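PDB 3QH4: esterase LipW from Mycobacterium marinum, which probably hydrolyses ester bonds as a serine esterase of the alpha/beta hydrolase fold, with strict selectivity for its substrates. Local coordinates for residues P9-L15 against E207-P212; L191-P195 against H288-S292; T202-F208 against I257-E263. All coordinates share one frame; numbering follows the deposited sequence.

Interaction 1 (P9-L15 against E207-P212)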
loop_
_atom_site.group_PDB
_atom_site.type_symbol
_atom_site.label_atom_id
_atom_site.label_comp_id
_atom_site.label_asym_id
_atom_site.label_seq_id
_atom_site.Cartn_x
_atom_site.Cartn_y
_atom_site.Cartn_z
ATOM N N PRO A 9 13.002 -19.417 -6.886
ATOM C CA PRO A 9 11.559 -19.299 -6.596
ATOM C C PRO A 9 10.699 -20.472 -7.020
ATOM O O PRO A 9 11.008 -21.165 -8.020
ATOM C CB PRO A 9 11.121 -18.068 -7.409
ATOM C CG PRO A 9 12.122 -17.991 -8.555
ATOM C CD PRO A 9 13.440 -18.557 -7.998
ATOM N N GLU A 10 9.601 -20.655 -6.287
ATOM C CA GLU A 10 8.595 -21.681 -6.621
ATOM C C GLU A 10 7.447 -21.075 -7.376
ATOM O O GLU A 10 7.194 -19.858 -7.294
ATOM C CB GLU A 10 8.077 -22.414 -5.364
ATOM C CG GLU A 10 9.182 -23.168 -4.604
ATOM C CD GLU A 10 8.692 -23.817 -3.310
ATOM O OE1 GLU A 10 7.436 -23.857 -3.095
ATOM O OE2 GLU A 10 9.566 -24.270 -2.535
ATOM N N ALA A 11 6.737 -21.943 -8.096
ATOM C CA ALA A 11 5.468 -21.635 -8.777
ATOM C C ALA A 11 5.643 -20.696 -9.967
ATOM O O ALA A 11 4.685 -20.058 -10.405
ATOM C CB ALA A 11 4.417 -21.035 -7.788
ATOM N N VAL A 12 6.852 -20.629 -10.517
ATOM C CA VAL A 12 7.076 -19.699 -11.634
ATOM C C VAL A 12 6.266 -20.076 -12.877
ATOM O O VAL A 12 5.929 -19.201 -13.685
ATOM C CB VAL A 12 8.577 -19.488 -11.945
ATOM C CG1 VAL A 12 9.280 -18.993 -10.696
ATOM C CG2 VAL A 12 9.206 -20.741 -12.486
ATOM N N ASP A 13 5.946 -21.360 -13.016
ATOM C CA ASP A 13 5.144 -21.840 -14.138
ATOM C C ASP A 13 3.728 -21.259 -14.107
ATOM O O ASP A 13 3.035 -21.264 -15.135
ATOM C CB ASP A 13 5.102 -23.384 -14.182
ATOM C CG ASP A 13 4.453 -24.021 -12.939
ATOM O OD1 ASP A 13 4.779 -23.630 -11.800
ATOM O OD2 ASP A 13 3.610 -24.947 -13.129
ATOM N N ARG A 14 3.302 -20.766 -12.932
ATOM C CA ARG A 14 1.948 -20.245 -12.792
ATOM C C ARG A 14 1.875 -18.755 -13.092
ATOM O O ARG A 14 0.809 -18.151 -12.985
ATOM C CB ARG A 14 1.405 -20.575 -11.400
ATOM C CG ARG A 14 1.151 -22.099 -11.299
ATOM C CD ARG A 14 0.787 -22.567 -9.931
ATOM N NE ARG A 14 -0.541 -22.129 -9.502
ATOM C CZ ARG A 14 -0.955 -22.251 -8.238
ATOM N NH1 ARG A 14 -0.143 -22.794 -7.307
ATOM N NH2 ARG A 14 -2.158 -21.817 -7.897
ATOM N N LEU A 15 3.005 -18.169 -13.492
ATOM C CA LEU A 15 3.053 -16.731 -13.811
ATOM C C LEU A 15 3.043 -16.554 -15.304
ATOM O O LEU A 15 3.547 -17.395 -16.039
ATOM C CB LEU A 15 4.344 -16.096 -13.264
ATOM C CG LEU A 15 4.582 -16.233 -11.753
ATOM C CD1 LEU A 15 5.858 -15.563 -11.334
ATOM C CD2 LEU A 15 3.384 -15.622 -11.008
ATOM N N GLU A 207 0.998 -22.360 0.773
ATOM C CA GLU A 207 1.166 -22.773 -0.611
ATOM C C GLU A 207 2.266 -21.950 -1.280
ATOM O O GLU A 207 3.120 -22.487 -2.020
ATOM C CB GLU A 207 -0.135 -22.557 -1.373
ATOM C CG GLU A 207 -0.006 -22.963 -2.838
ATOM C CD GLU A 207 -1.294 -22.871 -3.618
ATOM O OE1 GLU A 207 -2.260 -22.240 -3.150
ATOM O OE2 GLU A 207 -1.293 -23.384 -4.770
ATOM N N PHE A 208 2.227 -20.634 -1.047
ATOM C CA PHE A 208 3.186 -19.737 -1.632
ATOM C C PHE A 208 4.284 -19.363 -0.630
ATOM O O PHE A 208 4.664 -18.197 -0.506
ATOM C CB PHE A 208 2.470 -18.519 -2.215
ATOM C CG PHE A 208 1.431 -18.879 -3.240
ATOM C CD1 PHE A 208 1.737 -19.758 -4.277
ATOM C CD2 PHE A 208 0.140 -18.372 -3.141
ATOM C CE1 PHE A 208 0.759 -20.114 -5.234
ATOM C CE2 PHE A 208 -0.835 -18.698 -4.084
ATOM C CZ PHE A 208 -0.531 -19.581 -5.126
ATOM N N ARG A 209 4.808 -20.384 0.059
ATOM C CA ARG A 209 5.876 -20.210 1.010
ATOM C C ARG A 209 7.113 -19.690 0.309
ATOM O O ARG A 209 8.004 -19.158 0.975
ATOM C CB ARG A 209 6.220 -21.542 1.722
ATOM C CG ARG A 209 6.633 -22.693 0.764
ATOM C CD ARG A 209 6.783 -24.047 1.486
ATOM N NE ARG A 209 5.460 -24.621 1.802
ATOM C CZ ARG A 209 5.253 -25.849 2.299
ATOM N NH1 ARG A 209 6.272 -26.664 2.597
ATOM N NH2 ARG A 209 4.013 -26.267 2.487
ATOM N N ALA A 210 7.189 -19.835 -1.024
ATOM C CA ALA A 210 8.502 -19.577 -1.696
ATOM C C ALA A 210 8.406 -19.025 -3.103
ATOM O O ALA A 210 9.310 -19.181 -3.938
ATOM C CB ALA A 210 9.372 -20.848 -1.649
ATOM N N THR A 211 7.301 -18.350 -3.351
ATOM C CA THR A 211 7.134 -17.616 -4.596
ATOM C C THR A 211 8.186 -16.502 -4.743
ATOM O O THR A 211 8.738 -15.995 -3.742
ATOM C CB THR A 211 5.713 -16.980 -4.629
ATOM O OG1 THR A 211 5.392 -16.426 -3.340
ATOM C CG2 THR A 211 4.685 -18.039 -4.989
ATOM N N PRO A 212 8.440 -16.070 -5.996
ATOM C CA PRO A 212 9.322 -14.921 -6.182
ATOM C C PRO A 212 8.717 -13.619 -5.624
ATOM O O PRO A 212 7.507 -13.549 -5.404
ATOM C CB PRO A 212 9.450 -14.822 -7.700
ATOM C CG PRO A 212 8.141 -15.380 -8.234
ATOM C CD PRO A 212 7.697 -16.433 -7.221
HETATM O O HOH W 1 5.719 -21.673 -2.744
HETATM O O HOH W 2 -3.428 -21.442 -5.675
#

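Interaction 2 (L191-P195 against H288-S292)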
loop_
_atom_site.group_PDB
_atom_site.type_symbol
_atom_site.label_atom_id
_atom_site.label_comp_id
_atom_site.label_asym_id
_atom_site.label_seq_id
_atom_site.Cartn_x
_atom_site.Cartn_y
_atom_site.Cartn_z
ATOM N N LEU A 191 -8.553 2.313 -0.765
ATOM C CA LEU A 191 -8.038 1.533 -1.900
ATOM C C LEU A 191 -6.885 0.683 -1.387
ATOM O O LEU A 191 -5.865 1.213 -0.925
ATOM C CB LEU A 191 -7.579 2.494 -3.012
ATOM C CG LEU A 191 -7.077 1.848 -4.304
ATOM C CD1 LEU A 191 -7.439 2.750 -5.486
ATOM C CD2 LEU A 191 -5.563 1.627 -4.216
ATOM N N LEU A 192 -7.107 -0.626 -1.360
ATOM C CA LEU A 192 -6.157 -1.561 -0.734
ATOM C C LEU A 192 -5.604 -2.478 -1.832
ATOM O O LEU A 192 -6.269 -3.441 -2.270
ATOM C CB LEU A 192 -6.839 -2.382 0.371
ATOM C CG LEU A 192 -7.637 -1.607 1.420
ATOM C CD1 LEU A 192 -8.346 -2.560 2.373
ATOM C CD2 LEU A 192 -6.732 -0.657 2.226
ATOM N N HIS A 193 -4.404 -2.160 -2.292
ATOM C CA HIS A 193 -3.750 -3.027 -3.270
ATOM C C HIS A 193 -2.876 -4.090 -2.604
ATOM O O HIS A 193 -1.997 -3.772 -1.796
ATOM C CB HIS A 193 -2.960 -2.199 -4.309
ATOM C CG HIS A 193 -2.222 -3.041 -5.307
ATOM N ND1 HIS A 193 -2.819 -4.091 -5.975
ATOM C CD2 HIS A 193 -0.944 -2.978 -5.761
ATOM C CE1 HIS A 193 -1.934 -4.653 -6.785
ATOM N NE2 HIS A 193 -0.787 -4.005 -6.664
ATOM N N GLN A 194 -3.129 -5.340 -3.000
ATOM C CA GLN A 194 -2.461 -6.545 -2.477
ATOM C C GLN A 194 -2.122 -6.391 -0.976
ATOM O O GLN A 194 -0.958 -6.573 -0.590
ATOM C CB GLN A 194 -1.219 -6.886 -3.357
ATOM C CG GLN A 194 -0.222 -5.713 -3.465
ATOM C CD GLN A 194 0.969 -5.948 -4.358
ATOM O OE1 GLN A 194 1.024 -6.915 -5.116
ATOM N NE2 GLN A 194 1.934 -5.030 -4.291
ATOM N N PRO A 195 -3.140 -6.076 -0.148
ATOM C CA PRO A 195 -2.880 -5.719 1.265
ATOM C C PRO A 195 -2.417 -6.859 2.169
ATOM O O PRO A 195 -2.841 -8.015 2.030
ATOM C CB PRO A 195 -4.229 -5.194 1.759
ATOM C CG PRO A 195 -5.277 -5.969 0.912
ATOM C CD PRO A 195 -4.589 -6.021 -0.465
ATOM N N HIS A 288 2.927 -11.299 -6.069
ATOM C CA HIS A 288 2.992 -10.032 -5.341
ATOM C C HIS A 288 3.965 -9.062 -6.007
ATOM O O HIS A 288 5.074 -9.444 -6.400
ATOM C CB HIS A 288 3.478 -10.288 -3.918
ATOM C CG HIS A 288 3.139 -9.183 -2.973
ATOM N ND1 HIS A 288 1.865 -9.001 -2.491
ATOM C CD2 HIS A 288 3.906 -8.225 -2.395
ATOM C CE1 HIS A 288 1.850 -7.976 -1.652
ATOM N NE2 HIS A 288 3.083 -7.498 -1.563
ATOM N N GLY A 289 3.543 -7.820 -6.139
ATOM C CA GLY A 289 4.406 -6.763 -6.639
ATOM C C GLY A 289 4.414 -6.724 -8.157
ATOM O O GLY A 289 5.277 -6.057 -8.726
ATOM N N PHE A 290 3.456 -7.409 -8.814
ATOM C CA PHE A 290 3.456 -7.493 -10.298
ATOM C C PHE A 290 3.504 -6.134 -10.994
ATOM O O PHE A 290 4.213 -5.979 -11.992
ATOM C CB PHE A 290 2.294 -8.352 -10.840
ATOM C CG PHE A 290 0.904 -7.766 -10.602
ATOM C CD1 PHE A 290 0.201 -8.101 -9.434
ATOM C CD2 PHE A 290 0.301 -6.917 -11.559
ATOM C CE1 PHE A 290 -1.090 -7.614 -9.217
ATOM C CE2 PHE A 290 -0.970 -6.414 -11.354
ATOM C CZ PHE A 290 -1.671 -6.755 -10.171
ATOM N N ASP A 291 2.790 -5.154 -10.447
ATOM C CA ASP A 291 2.705 -3.849 -11.095
ATOM C C ASP A 291 3.966 -3.017 -10.884
ATOM O O ASP A 291 4.203 -2.082 -11.665
ATOM C CB ASP A 291 1.472 -3.071 -10.643
ATOM C CG ASP A 291 1.459 -2.861 -9.141
ATOM O OD1 ASP A 291 1.462 -3.869 -8.405
ATOM O OD2 ASP A 291 1.504 -1.690 -8.700
ATOM N N SER A 292 4.769 -3.367 -9.869
ATOM C CA SER A 292 6.109 -2.781 -9.672
ATOM C C SER A 292 7.156 -3.441 -10.561
ATOM O O SER A 292 8.039 -2.748 -11.132
ATOM C CB SER A 292 6.516 -2.915 -8.197
ATOM O OG SER A 292 5.627 -2.155 -7.389
HETATM O O HOH W 3 3.476 -3.581 -6.576
#

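Interaction 3 (T202-F208 against I257-E263)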
loop_
_atom_site.group_PDB
_atom_site.type_symbol
_atom_site.label_atom_id
_atom_site.label_comp_id
_atom_site.label_asym_id
_atom_site.label_seq_id
_atom_site.Cartn_x
_atom_site.Cartn_y
_atom_site.Cartn_z
ATOM N N THR A 202 -2.621 -18.592 6.413
ATOM C CA THR A 202 -3.715 -19.024 5.572
ATOM C C THR A 202 -3.163 -20.099 4.676
ATOM O O THR A 202 -1.926 -20.366 4.672
ATOM C CB THR A 202 -4.181 -17.898 4.677
ATOM O OG1 THR A 202 -3.051 -17.467 3.893
ATOM C CG2 THR A 202 -4.672 -16.738 5.535
ATOM N N ALA A 203 -4.072 -20.727 3.935
ATOM C CA ALA A 203 -3.654 -21.797 3.011
ATOM C C ALA A 203 -2.707 -21.228 1.953
ATOM O O ALA A 203 -1.709 -21.875 1.596
ATOM C CB ALA A 203 -4.851 -22.395 2.343
ATOM N N SER A 204 -3.031 -20.053 1.412
ATOM C CA SER A 204 -2.150 -19.457 0.398
ATOM C C SER A 204 -0.778 -19.029 0.940
ATOM O O SER A 204 0.198 -19.065 0.200
ATOM C CB SER A 204 -2.781 -18.293 -0.341
ATOM O OG SER A 204 -3.106 -17.226 0.557
ATOM N N ARG A 205 -0.692 -18.632 2.215
ATOM C CA ARG A 205 0.635 -18.339 2.771
ATOM C C ARG A 205 1.556 -19.556 2.751
ATOM O O ARG A 205 2.747 -19.434 2.426
ATOM C CB ARG A 205 0.575 -17.753 4.198
ATOM C CG ARG A 205 1.997 -17.380 4.615
ATOM C CD ARG A 205 2.212 -17.111 6.079
ATOM N NE ARG A 205 1.409 -15.981 6.549
ATOM C CZ ARG A 205 1.540 -15.477 7.779
ATOM N NH1 ARG A 205 0.783 -14.459 8.149
ATOM N NH2 ARG A 205 2.457 -15.988 8.623
ATOM N N SER A 206 1.007 -20.723 3.091
ATOM C CA SER A 206 1.767 -21.981 3.056
ATOM C C SER A 206 2.021 -22.438 1.622
ATOM O O SER A 206 3.128 -22.858 1.264
ATOM C CB SER A 206 1.027 -23.050 3.877
ATOM O OG SER A 206 0.782 -22.564 5.221
ATOM N N GLU A 207 0.998 -22.360 0.773
ATOM C CA GLU A 207 1.166 -22.773 -0.611
ATOM C C GLU A 207 2.266 -21.950 -1.280
ATOM O O GLU A 207 3.120 -22.487 -2.020
ATOM C CB GLU A 207 -0.135 -22.557 -1.373
ATOM C CG GLU A 207 -0.006 -22.963 -2.838
ATOM C CD GLU A 207 -1.294 -22.871 -3.618
ATOM O OE1 GLU A 207 -2.260 -22.240 -3.150
ATOM O OE2 GLU A 207 -1.293 -23.384 -4.770
ATOM N N PHE A 208 2.227 -20.634 -1.047
ATOM C CA PHE A 208 3.186 -19.737 -1.632
ATOM C C PHE A 208 4.284 -19.363 -0.630
ATOM O O PHE A 208 4.664 -18.197 -0.506
ATOM C CB PHE A 208 2.470 -18.519 -2.215
ATOM C CG PHE A 208 1.431 -18.879 -3.240
ATOM C CD1 PHE A 208 1.737 -19.758 -4.277
ATOM C CD2 PHE A 208 0.140 -18.372 -3.141
ATOM C CE1 PHE A 208 0.759 -20.114 -5.234
ATOM C CE2 PHE A 208 -0.835 -18.698 -4.084
ATOM C CZ PHE A 208 -0.531 -19.581 -5.126
ATOM N N ILE A 257 -1.079 -15.398 -7.462
ATOM C CA ILE A 257 0.108 -16.188 -7.044
ATOM C C ILE A 257 0.836 -15.385 -5.980
ATOM O O ILE A 257 1.973 -14.940 -6.155
ATOM C CB ILE A 257 1.023 -16.592 -8.270
ATOM C CG1 ILE A 257 0.201 -17.222 -9.407
ATOM C CG2 ILE A 257 2.209 -17.544 -7.863
ATOM C CD1 ILE A 257 -0.634 -18.437 -8.972
ATOM N N ASP A 258 0.174 -15.268 -4.835
ATOM C CA ASP A 258 0.580 -14.278 -3.831
ATOM C C ASP A 258 0.183 -14.871 -2.479
ATOM O O ASP A 258 -0.989 -15.235 -2.282
ATOM C CB ASP A 258 -0.163 -12.963 -4.116
ATOM C CG ASP A 258 0.248 -11.812 -3.165
ATOM O OD1 ASP A 258 0.598 -12.064 -1.995
ATOM O OD2 ASP A 258 0.176 -10.631 -3.587
ATOM N N PRO A 259 1.139 -14.976 -1.546
ATOM C CA PRO A 259 0.762 -15.499 -0.231
ATOM C C PRO A 259 -0.388 -14.740 0.444
ATOM O O PRO A 259 -1.097 -15.350 1.242
ATOM C CB PRO A 259 2.075 -15.395 0.579
ATOM C CG PRO A 259 2.788 -14.169 -0.060
ATOM C CD PRO A 259 2.519 -14.436 -1.552
ATOM N N PHE A 260 -0.590 -13.453 0.132
ATOM C CA PHE A 260 -1.649 -12.670 0.781
ATOM C C PHE A 260 -3.014 -12.853 0.121
ATOM O O PHE A 260 -3.992 -12.297 0.576
ATOM C CB PHE A 260 -1.257 -11.195 0.819
ATOM C CG PHE A 260 0.060 -10.976 1.503
ATOM C CD1 PHE A 260 0.208 -11.272 2.860
ATOM C CD2 PHE A 260 1.148 -10.531 0.784
ATOM C CE1 PHE A 260 1.494 -11.117 3.480
ATOM C CE2 PHE A 260 2.393 -10.375 1.390
ATOM C CZ PHE A 260 2.559 -10.661 2.724
ATOM N N ARG A 261 -3.084 -13.692 -0.906
ATOM C CA ARG A 261 -4.346 -13.817 -1.640
ATOM C C ARG A 261 -5.501 -14.248 -0.738
ATOM O O ARG A 261 -6.591 -13.691 -0.812
ATOM C CB ARG A 261 -4.187 -14.842 -2.776
ATOM C CG ARG A 261 -5.522 -15.129 -3.494
ATOM C CD ARG A 261 -5.373 -16.397 -4.303
ATOM N NE ARG A 261 -5.351 -17.623 -3.500
ATOM C CZ ARG A 261 -4.783 -18.743 -3.925
ATOM N NH1 ARG A 261 -4.119 -18.755 -5.082
ATOM N NH2 ARG A 261 -4.847 -19.853 -3.199
ATOM N N ASP A 262 -5.302 -15.282 0.078
ATOM C CA ASP A 262 -6.470 -15.764 0.855
ATOM C C ASP A 262 -6.950 -14.773 1.909
ATOM O O ASP A 262 -8.158 -14.633 2.149
ATOM C CB ASP A 262 -6.164 -17.119 1.510
ATOM C CG ASP A 262 -6.095 -18.255 0.490
ATOM O OD1 ASP A 262 -6.269 -18.022 -0.735
ATOM O OD2 ASP A 262 -5.831 -19.392 0.924
ATOM N N GLU A 263 -6.018 -14.075 2.548
ATOM C CA GLU A 263 -6.498 -13.091 3.552
ATOM C C GLU A 263 -7.232 -11.937 2.853
ATOM O O GLU A 263 -8.161 -11.368 3.397
ATOM C CB GLU A 263 -5.363 -12.635 4.470
ATOM C CG GLU A 263 -4.278 -11.794 3.823
ATOM C CD GLU A 263 -2.964 -11.953 4.553
ATOM O OE1 GLU A 263 -2.486 -10.944 5.102
ATOM O OE2 GLU A 263 -2.445 -13.100 4.612
HETATM O O HOH W 4 -3.287 -14.956 2.892
HETATM O O HOH W 5 -6.934 -20.101 3.488
HETATM O O HOH W 6 -0.069 -11.670 6.319
HETATM O O HOH W 7 -1.426 -14.875 6.557
HETATM O O HOH W 8 0.463 -14.333 4.457
HETATM O O HOH W 2 -3.428 -21.442 -5.675
#

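Interaction 1 (P9-L15 against E207-P212)
R14 reaches E207 and F208 with its guanidinium end. NH1 donates to E207 OE2 at 2.8 Å, in a salt bridge that lies close to the guanidinium plane but meets the oxygen from above the carboxylate plane, the two flat groups being turned 36° apart. A bend at chi3 (70°) turns the R14 guanidinium beside E207 and brings NH1 to the rim of the F208 ring, 3.5 Å from CE1. Water 2 adds a second link, from R14 NH2 to E207 OE1. E10 lies alongside A210: its backbone N donates to A210 O over 2.8 Å in a nearly straight bond, while its extended side chain brings CD to 3.5 Å from A210 CB. Water 1 donates to E10 OE1 and E207 O and accepts from A210 N. P9 CB packs on P212 CB at 3.7 Å, and L15 CD1 meets P212 CG. T211 turns OG1 to F214 O and CG2 toward A11 CB. The N-terminal loop is thus fastened to the end of helix 203-207 and the chain that follows. Tied to both carboxylate oxygens, once directly and once through water, the R14 guanidinium is held at the F208 rim, and the pairing probably favours the charged forms of R14 and E207.

Interaction 2 (L191-P195 against H288-S292)
Two direct hydrogen bonds join H193, the last residue of strand 189-193, and Q194 just after it to the chain entering helix 290-293. H193 NE2 donates to D291 OD1 at 2.8 Å, near the plane of its ring but from above the carboxylate plane; its ND1 bonds T253 OG1. Q194 OE1 accepts from G289 N at 2.9 Å, at the N-cap position of the helix, with the donor tilted only 17° from the amide plane. Q194 NE2 bonds S165 OG and, weakly, water 3, which donates to D291 OD1 and also meets S292 OG. Stacking comes next: the Q194 amide lies over one face of the H288 imidazole, the planes 15° apart, and CD is 3.5 Å from H288 CE1. That CE1 also sits 3.3 Å from Q194 O, which lies at the ring edge. With CG between the backbone N and carbonyl carbon (chi1 56°), the Q194 chain also runs over the face of H193. H193 in turn points an edge at the face of F290 in an offset edge-to-face pair, centroids 5.7 Å apart. H288 bonds D258 through ND1 and S166 OG through NE2, so the stacked imidazole is probably the histidine of the Ser-His-Asp triad of an alpha/beta hydrolase, carried on the loop before helix 290-293.

Interaction 3 (T202-F208 against I257-E263)
S204 OG is held by the P259 carbonyl in the opposing turn and the D262 N-H in the first turn of helix 261-273: it donates to P259 O at 2.8 Å, from above the carbonyl plane, and accepts from D262 N at 3.0 Å. Its chi1 of 61° sets OG between the backbone N and carbonyl carbon, facing that helix start. D262 OD2 answers by taking S204 N at 2.9 Å along a bent path (135°), so the first turns of the two helices bond each other reciprocally. Water 5 accepts from A203 N and donates to D262 OD2, while R261 NE meets D262 OD1 nearly along its C-O axis. T202 OG1 caps helix 203-207 by accepting R205 N, and D258 OD1 caps the turn into helix 261-273 by accepting F260 N. This type I turn, D258 to R261, follows strand 250-255, where alpha/beta hydrolases commonly carry the triad acid, and D258 OD2 bonds H288 in keeping with that role. F208 takes I257 CA over one face in a CH-pi contact, 4.2 Å from the ring centroid, and R261 NH1 at its edge, 3.4 Å from CE2. R261 NH2 makes a long ion pair with E207 OE1 (3.5 Å), whose main salt bridge is to R14 through OE2. E263 OE1 accepts from L197 N; waters 7 and 8, accepting from R205 NH1 and NE respectively, donate to E263 OE2.

Interactions 1 and 3 share E207 and F208, and their centres lie 11 Å apart. E207 bonds R14 firmly and R261 only in a long, weak pair, with water 2 common to both contacts, and I257 packs against the N-terminal loop, its CD1 3.7 Å from R14 NE and its CB 3.7 Å from L15 CD2. Interactions 2 and 3, centred 14 Å apart, meet at the probable active site: H288 ND1 lies 2.6 Å from D258 OD2, and F260 CD2 is 3.6 Å from H288 CE1. Interactions 1 and 2 do not touch, their nearest atoms being about 5 Å apart; I257 and the shared residues tie interaction 3 to the first, the D258-H288 pair to the second.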